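Local atomic coordinates of putative agmatine deiminase (Streptococcus mutans, PDB entry 2EWO), a protein that probably catalyses the hydrolysis of agmatine to N-carbamoylputrescine and ammonia. Residues A2-K6 / R142-E146; R114-F120 / Y153-V159. All coordinates share one frame. Residues are numbered along the deposited sequence.

Contact 1 (A2-K6 / R142-E146)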
# COMPACT_ATOMS: atom_id res chain seq x y z
N ALA A 2 24.68 -2.52 -12.15
CA ALA A 2 23.77 -1.34 -12.09
C ALA A 2 24.23 -0.38 -11.00
O ALA A 2 23.49 -0.12 -10.04
CB ALA A 2 22.33 -1.80 -11.84
N LYS A 3 25.45 0.14 -11.15
CA LYS A 3 26.01 1.06 -10.17
C LYS A 3 25.85 2.53 -10.55
O LYS A 3 25.12 2.87 -11.48
CB LYS A 3 27.50 0.74 -9.93
CG LYS A 3 28.43 1.01 -11.10
CD LYS A 3 29.89 0.72 -10.72
CE LYS A 3 30.86 1.09 -11.85
NZ LYS A 3 30.68 0.28 -13.11
N ARG A 4 26.52 3.40 -9.81
CA ARG A 4 26.44 4.85 -10.02
C ARG A 4 27.80 5.52 -10.12
O ARG A 4 28.52 5.61 -9.13
CB ARG A 4 25.65 5.52 -8.88
CG ARG A 4 24.16 5.20 -8.84
CD ARG A 4 23.28 6.42 -9.14
NE ARG A 4 22.58 6.90 -7.94
CZ ARG A 4 21.39 7.49 -7.94
NH1 ARG A 4 20.73 7.70 -9.08
NH2 ARG A 4 20.85 7.88 -6.79
N ILE A 5 28.15 5.98 -11.31
CA ILE A 5 29.41 6.69 -11.48
C ILE A 5 29.22 8.02 -10.79
O ILE A 5 28.20 8.69 -11.00
CB ILE A 5 29.72 6.92 -12.95
CG1 ILE A 5 30.78 8.02 -13.08
CG2 ILE A 5 28.44 7.24 -13.69
CD1 ILE A 5 32.12 7.65 -12.47
N LYS A 6 30.19 8.43 -9.98
CA LYS A 6 30.02 9.68 -9.26
C LYS A 6 31.14 10.70 -9.25
O LYS A 6 30.93 11.83 -8.81
CB LYS A 6 29.58 9.39 -7.83
CG LYS A 6 30.25 8.18 -7.18
CD LYS A 6 29.69 7.94 -5.78
CE LYS A 6 28.17 7.72 -5.81
NZ LYS A 6 27.58 7.50 -4.45
N ARG A 142 15.98 5.57 -11.27
CA ARG A 142 16.96 4.64 -10.70
C ARG A 142 16.49 3.20 -10.90
O ARG A 142 17.27 2.34 -11.30
CB ARG A 142 17.13 4.92 -9.20
CG ARG A 142 18.20 4.09 -8.51
CD ARG A 142 19.58 4.67 -8.78
NE ARG A 142 20.67 3.84 -8.27
CZ ARG A 142 21.17 2.78 -8.90
NH1 ARG A 142 20.69 2.41 -10.08
NH2 ARG A 142 22.19 2.11 -8.37
N LYS A 143 15.22 2.95 -10.61
CA LYS A 143 14.64 1.62 -10.75
C LYS A 143 14.76 1.03 -12.16
O LYS A 143 15.11 -0.14 -12.35
CB LYS A 143 13.16 1.62 -10.36
CG LYS A 143 12.83 1.66 -8.86
CD LYS A 143 11.30 1.59 -8.68
CE LYS A 143 10.82 1.86 -7.25
NZ LYS A 143 9.33 1.97 -7.15
N VAL A 144 14.46 1.85 -13.16
CA VAL A 144 14.53 1.38 -14.53
C VAL A 144 15.99 1.15 -14.97
O VAL A 144 16.26 0.31 -15.83
CB VAL A 144 13.81 2.37 -15.46
CG1 VAL A 144 14.42 3.73 -15.31
CG2 VAL A 144 13.87 1.90 -16.90
N CYS A 145 16.94 1.89 -14.40
CA CYS A 145 18.33 1.64 -14.78
C CYS A 145 18.78 0.35 -14.12
O CYS A 145 19.78 -0.24 -14.53
CB CYS A 145 19.26 2.75 -14.30
SG CYS A 145 19.25 4.25 -15.26
N GLU A 146 18.08 -0.11 -13.09
CA GLU A 146 18.50 -1.32 -12.39
C GLU A 146 18.18 -2.58 -13.13
O GLU A 146 19.00 -3.49 -13.20
CB GLU A 146 17.85 -1.40 -11.01
CG GLU A 146 18.66 -0.76 -9.89
CD GLU A 146 19.97 -1.49 -9.60
OE1 GLU A 146 19.95 -2.73 -9.38
OE2 GLU A 146 21.03 -0.82 -9.57

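Contact 2 (R114-F120 / Y153-V159)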
# COMPACT_ATOMS: atom_id res chain seq x y z
N ARG A 114 25.09 4.08 -20.71
CA ARG A 114 25.08 4.75 -19.42
C ARG A 114 23.76 5.51 -19.28
O ARG A 114 22.80 5.22 -19.99
CB ARG A 114 26.24 5.72 -19.35
CG ARG A 114 27.10 5.56 -18.15
CD ARG A 114 28.31 4.70 -18.41
NE ARG A 114 29.50 5.40 -17.93
CZ ARG A 114 30.62 4.81 -17.55
NH1 ARG A 114 30.73 3.49 -17.58
NH2 ARG A 114 31.63 5.55 -17.10
N ALA A 115 23.71 6.49 -18.38
CA ALA A 115 22.50 7.31 -18.19
C ALA A 115 22.70 8.45 -17.20
O ALA A 115 23.62 8.44 -16.40
CB ALA A 115 21.32 6.43 -17.74
N VAL A 116 21.83 9.45 -17.27
CA VAL A 116 21.93 10.58 -16.36
C VAL A 116 20.60 10.73 -15.65
O VAL A 116 19.58 11.01 -16.28
CB VAL A 116 22.27 11.90 -17.10
CG1 VAL A 116 21.44 12.02 -18.35
CG2 VAL A 116 22.00 13.09 -16.19
N ASP A 117 20.61 10.53 -14.34
CA ASP A 117 19.40 10.64 -13.54
C ASP A 117 19.35 12.04 -12.92
O ASP A 117 20.21 12.40 -12.13
CB ASP A 117 19.38 9.55 -12.46
CG ASP A 117 18.19 9.66 -11.53
OD1 ASP A 117 17.18 10.31 -11.90
OD2 ASP A 117 18.25 9.07 -10.43
N TRP A 118 18.34 12.81 -13.31
CA TRP A 118 18.16 14.17 -12.80
C TRP A 118 17.30 14.14 -11.54
O TRP A 118 16.79 13.09 -11.14
CB TRP A 118 17.47 15.07 -13.85
CG TRP A 118 17.98 14.94 -15.29
CD1 TRP A 118 17.43 14.17 -16.29
CD2 TRP A 118 19.15 15.55 -15.85
NE1 TRP A 118 18.19 14.27 -17.43
CE2 TRP A 118 19.25 15.10 -17.19
CE3 TRP A 118 20.12 16.43 -15.36
CZ2 TRP A 118 20.28 15.51 -18.03
CZ3 TRP A 118 21.15 16.83 -16.21
CH2 TRP A 118 21.22 16.37 -17.52
N GLU A 119 17.15 15.30 -10.92
CA GLU A 119 16.33 15.41 -9.73
C GLU A 119 14.95 15.79 -10.21
O GLU A 119 14.81 16.66 -11.05
CB GLU A 119 16.85 16.50 -8.82
CG GLU A 119 18.32 16.42 -8.59
CD GLU A 119 18.64 16.38 -7.13
OE1 GLU A 119 18.13 17.25 -6.41
OE2 GLU A 119 19.39 15.47 -6.71
N PHE A 120 13.93 15.14 -9.66
CA PHE A 120 12.55 15.42 -10.06
C PHE A 120 11.76 15.99 -8.89
O PHE A 120 11.75 15.41 -7.82
CB PHE A 120 11.89 14.12 -10.53
CG PHE A 120 10.45 14.27 -10.93
CD1 PHE A 120 10.10 14.97 -12.08
CD2 PHE A 120 9.44 13.68 -10.16
CE1 PHE A 120 8.78 15.08 -12.46
CE2 PHE A 120 8.11 13.79 -10.53
CZ PHE A 120 7.78 14.49 -11.68
N TYR A 153 24.51 8.57 -13.78
CA TYR A 153 25.12 9.76 -13.20
C TYR A 153 24.00 10.48 -12.48
O TYR A 153 22.91 10.62 -13.03
CB TYR A 153 25.66 10.69 -14.29
CG TYR A 153 26.75 10.10 -15.16
CD1 TYR A 153 26.44 9.25 -16.23
CD2 TYR A 153 28.08 10.36 -14.89
CE1 TYR A 153 27.45 8.67 -17.01
CE2 TYR A 153 29.09 9.79 -15.65
CZ TYR A 153 28.77 8.94 -16.70
OH TYR A 153 29.79 8.32 -17.37
N LYS A 154 24.26 10.94 -11.26
CA LYS A 154 23.26 11.67 -10.47
C LYS A 154 23.59 13.16 -10.33
O LYS A 154 24.57 13.54 -9.69
CB LYS A 154 23.11 11.06 -9.08
CG LYS A 154 22.02 11.70 -8.23
CD LYS A 154 20.65 11.48 -8.87
CE LYS A 154 19.52 12.05 -8.00
NZ LYS A 154 18.18 11.87 -8.63
N THR A 155 22.75 13.99 -10.95
CA THR A 155 22.92 15.43 -10.90
C THR A 155 22.34 15.94 -9.58
O THR A 155 21.20 16.39 -9.53
CB THR A 155 22.18 16.11 -12.09
OG1 THR A 155 20.81 15.70 -12.10
CG2 THR A 155 22.83 15.71 -13.40
N LYS A 156 23.13 15.87 -8.52
CA LYS A 156 22.66 16.30 -7.21
C LYS A 156 22.30 17.78 -7.18
O LYS A 156 23.06 18.64 -7.63
CB LYS A 156 23.68 15.97 -6.12
CG LYS A 156 23.16 16.19 -4.69
CD LYS A 156 24.03 15.54 -3.61
CE LYS A 156 23.39 15.69 -2.21
NZ LYS A 156 24.11 14.98 -1.11
N ASP A 157 21.11 18.04 -6.64
CA ASP A 157 20.55 19.38 -6.48
C ASP A 157 20.17 20.07 -7.79
O ASP A 157 19.78 21.24 -7.79
CB ASP A 157 21.50 20.27 -5.67
CG ASP A 157 21.64 19.78 -4.24
OD1 ASP A 157 20.60 19.57 -3.60
OD2 ASP A 157 22.78 19.63 -3.76
N PHE A 158 20.28 19.34 -8.89
CA PHE A 158 19.93 19.87 -10.20
C PHE A 158 18.63 19.21 -10.67
O PHE A 158 18.65 18.07 -11.14
CB PHE A 158 21.03 19.59 -11.22
CG PHE A 158 20.80 20.26 -12.53
CD1 PHE A 158 19.92 19.73 -13.46
CD2 PHE A 158 21.43 21.46 -12.82
CE1 PHE A 158 19.65 20.39 -14.65
CE2 PHE A 158 21.17 22.13 -14.01
CZ PHE A 158 20.28 21.59 -14.93
N VAL A 159 17.51 19.92 -10.54
CA VAL A 159 16.21 19.38 -10.95
C VAL A 159 15.84 19.68 -12.40
O VAL A 159 15.52 20.82 -12.76
CB VAL A 159 15.08 19.90 -10.01
CG1 VAL A 159 15.19 21.40 -9.81
CG2 VAL A 159 13.72 19.54 -10.59

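Contact 1 (A2-K6 / R142-E146)
The R142 side chain reaches out from helix 137-146 and lays one face of its guanidinium against CG of R4, while R142 CD lies 3.3 Å from R4 NH1. The contact thus places the N-terminal segment, whose short strand 4-5 borders strand 152-155 in the same mixed sheet, beside the helix of the beta-alpha-beta unit formed by strand 113-119, helix 137-146 and strand 152-155. R142 and A2 lose the most surface here, 79 and 77 Å². The polar link between them is well aligned: R142 NH2 donates to A2 O at 3.1 Å with an angle of 171° at the hydrogen, and A2 O lies near the guanidinium plane. The two arginines bring like charges together, R4 NE being 3.6 Å from R142 NE, but each has an acidic partner. R4 NH1 forms a salt bridge with D117; R142 NH1 and E146 OE2, one turn on, form another at 3.3 Å whose hydrogen bond is weak, the place of E146 OE2 being less sure. E146 OE1 accepts a hydrogen bond from I88 N of the second subunit. At the first modelled residue, A2 CB points toward the helix and lies 4.0 Å from C145 O.

Contact 2 (R114-F120 / Y153-V159)
E119 has the most surface covered by the other segment, 129 Å². Its backbone N donates to F158 O at 3.2 Å (155° at the hydrogen), and its CG sits 3.0 Å from T155 O and 3.1 Å from F158 O. The side chain packs against the type II turn T155-F158, where the chain turns a corner after strand 152-155. Y153 (115 Å²) shows the regular pairing: Y153 N donates to A115 O at 2.8 Å and Y153 O accepts from D117 N at 2.6 Å, flanking V116 as in a parallel bridge. T155 N to D117 O (3.2 Å) continues the ladder. The axes of 114-119 and 153-155 approach to 4.7 Å, with N-to-C directions 22° apart; these are the strands of a beta-alpha-beta crossover through helix 137-146. D117 and K154 project to the face where D117 meets A141 of that helix; V116 and Y153 project to the opposite face, where V116 meets Y201 of helix 191-202. Y153 OH accepts from R114 NE (3.0 Å, 163°), and D13 forms a salt bridge with R114. K154 (67 Å²) folds back, its NZ donating to W118 O at 3.1 Å and forming a salt bridge, with a weak hydrogen bond, to D117 OD2 at 3.3 Å; D117 OD2 also forms one with R4 NH1.

Both contacts are partly buried, but contact 1 is the more peripheral: 3 of its 6 touching residues are buried, against 8 of 14 in contact 2, and its centre lies about 21 Å from that of the chain, against 16 Å. Contact 2 covers 692 Å², contact 1 247 Å². Both concern the same beta-alpha-beta unit: contact 2 pairs its strands, whereas contact 1 sets the N-terminal segment against its helix. Backbone bonding accordingly dominates the inner contact and arginine side chains the outer one, which also meets the second subunit; no other chain touches contact 2. They join directly through the salt bridge R4 NH1 to D117 OD2 (3.1 Å), with I5 CG2 packed 3.3 Å from Y153 CE2.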